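Putative O-acetylhomoserine (Thiol)-lyase (PDB 4OC9) probably uses pyridoxal 5'-phosphate to make homocysteine from O-acetylhomoserine and sulfide, as a member of the trans-sulfuration enzyme family. Local coordinates at the interface of chains A and B. Numbering follows the deposited sequence. Chains: chain A/B, Putative O-acetylhomoserine (Thiol)-lyase.

The interface of chains A and B. Residues chain A 277, 280-281, 284; chain B 213, 277, 280-281.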
loop_
_atom_site.group_PDB
_atom_site.type_symbol
_atom_site.label_atom_id
_atom_site.label_comp_id
_atom_site.label_asym_id
_atom_site.label_seq_id
_atom_site.Cartn_x
_atom_site.Cartn_y
_atom_site.Cartn_z
ATOM N N GLN A 277 0.593 -4.185 5.163
ATOM C CA GLN A 277 0.333 -2.791 4.937
ATOM C C GLN A 277 -0.371 -2.224 6.190
ATOM O O GLN A 277 -0.056 -1.111 6.624
ATOM C CB GLN A 277 -0.554 -2.624 3.712
ATOM C CG GLN A 277 -0.759 -1.200 3.277
ATOM C CD GLN A 277 0.507 -0.554 2.740
ATOM O OE1 GLN A 277 1.382 -1.232 2.195
ATOM N NE2 GLN A 277 0.557 0.766 2.801
ATOM N N TRP A 280 2.076 -1.916 9.072
ATOM C CA TRP A 280 2.952 -0.789 8.874
ATOM C C TRP A 280 2.255 0.520 9.221
ATOM O O TRP A 280 2.849 1.391 9.876
ATOM C CB TRP A 280 3.513 -0.760 7.437
ATOM C CG TRP A 280 4.478 0.322 7.212
ATOM C CD1 TRP A 280 5.811 0.293 7.496
ATOM C CD2 TRP A 280 4.229 1.582 6.586
ATOM N NE1 TRP A 280 6.412 1.490 7.099
ATOM C CE2 TRP A 280 5.453 2.292 6.544
ATOM C CE3 TRP A 280 3.099 2.180 6.055
ATOM C CZ2 TRP A 280 5.553 3.552 6.016
ATOM C CZ3 TRP A 280 3.213 3.449 5.518
ATOM C CH2 TRP A 280 4.425 4.125 5.520
ATOM N N LEU A 281 1.033 0.695 8.722
ATOM C CA LEU A 281 0.267 1.921 9.020
ATOM C C LEU A 281 0.078 2.076 10.520
ATOM O O LEU A 281 0.224 3.141 11.053
ATOM C CB LEU A 281 -1.077 1.887 8.314
ATOM C CG LEU A 281 -1.003 2.076 6.809
ATOM C CD1 LEU A 281 -2.334 1.819 6.121
ATOM C CD2 LEU A 281 -0.537 3.493 6.508
ATOM N N GLN A 284 3.040 3.329 12.160
ATOM C CA GLN A 284 3.175 4.784 11.985
ATOM C C GLN A 284 2.278 5.512 12.979
ATOM O O GLN A 284 2.648 6.535 13.541
ATOM C CB GLN A 284 2.818 5.223 10.551
ATOM C CG GLN A 284 3.532 4.434 9.460
ATOM C CD GLN A 284 5.039 4.420 9.584
ATOM O OE1 GLN A 284 5.605 3.346 9.744
ATOM N NE2 GLN A 284 5.686 5.590 9.679
ATOM N N THR B 213 8.663 8.865 5.460
ATOM C CA THR B 213 8.115 7.835 4.613
ATOM C C THR B 213 7.591 8.206 3.236
ATOM O O THR B 213 7.327 7.330 2.434
ATOM C CB THR B 213 6.956 7.143 5.347
ATOM O OG1 THR B 213 5.968 8.119 5.707
ATOM C CG2 THR B 213 7.454 6.474 6.600
ATOM N N GLN B 277 -0.002 6.673 -3.633
ATOM C CA GLN B 277 0.264 6.174 -2.316
ATOM C C GLN B 277 0.967 7.277 -1.517
ATOM O O GLN B 277 0.632 7.516 -0.353
ATOM C CB GLN B 277 1.135 4.949 -2.403
ATOM C CG GLN B 277 1.332 4.247 -1.093
ATOM C CD GLN B 277 0.070 3.598 -0.578
ATOM O OE1 GLN B 277 -0.807 3.208 -1.351
ATOM N NE2 GLN B 277 0.016 3.395 0.725
ATOM N N TRP B 280 -1.489 10.079 -0.685
ATOM C CA TRP B 280 -2.386 9.662 0.388
ATOM C C TRP B 280 -1.685 9.735 1.743
ATOM O O TRP B 280 -2.278 10.217 2.729
ATOM C CB TRP B 280 -2.950 8.265 0.131
ATOM C CG TRP B 280 -3.909 7.838 1.130
ATOM C CD1 TRP B 280 -5.225 8.133 1.163
ATOM C CD2 TRP B 280 -3.664 6.937 2.228
ATOM N NE1 TRP B 280 -5.818 7.504 2.251
ATOM C CE2 TRP B 280 -4.866 6.793 2.924
ATOM C CE3 TRP B 280 -2.523 6.308 2.728
ATOM C CZ2 TRP B 280 -4.982 6.006 4.077
ATOM C CZ3 TRP B 280 -2.634 5.522 3.878
ATOM C CH2 TRP B 280 -3.856 5.376 4.536
ATOM N N LEU B 281 -0.451 9.235 1.807
ATOM C CA LEU B 281 0.293 9.264 3.069
ATOM C C LEU B 281 0.483 10.705 3.521
ATOM O O LEU B 281 0.342 11.018 4.683
ATOM C CB LEU B 281 1.635 8.565 2.918
ATOM C CG LEU B 281 1.571 7.061 2.818
ATOM C CD1 LEU B 281 2.895 6.443 2.437
ATOM C CD2 LEU B 281 1.094 6.498 4.136
#
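A:Trp280 and A:Leu281 face B:Leu281 and B:Trp280 where the 276-309 helices of the two chains, all residues here in helical backbone geometry except the loop residue B:Thr213, meet about a two-fold axis. Each indole reaches across with the rim of its six-membered ring: CZ3 of A:Trp280 lies 4.0 Å from CD2 of B:Leu281, which sits at the ring edge in the indole plane, and in the twin contact CD2 of A:Leu281 is 3.9 Å from CZ3 of B:Trp280. CG of A:Trp280 stands anti to the backbone N (chi1 -176°), which points the long flat ring out toward the partner helix, while the forked leucine fits against its rim. Nearer the axis the two leucines lie aslant to each other, their CD2 methyls 4.2 Å apart. A second stretch of the A:Trp280 rim meets B:Thr213, a small beta-branched residue that turns a methyl toward the ring: CG2 is 3.5 Å from CZ2, and CB lies in the ring plane at the edge. A:Gln284, one helical turn further on, lays its amide oxygen OE1 over one indole face, 3.3 Å above the plane and toward the rim, while its NE2 passes CG2 of B:Thr213 at 3.7 Å. The amide may thereby limit the ring's movement on that face. This symmetric, largely apolar patch is one part of a two-fold interface and probably contributes to subunit pairing in the four-chain deposited assembly. Flexible, polar A:Gln277 and poorly ordered B:Gln277, both bent at chi2 (68°), fold their amides toward the axis from opposite directions, planes nearly perpendicular (79° apart); their NE2 atoms approach, without a bond being assigned, to about 3.4 Å.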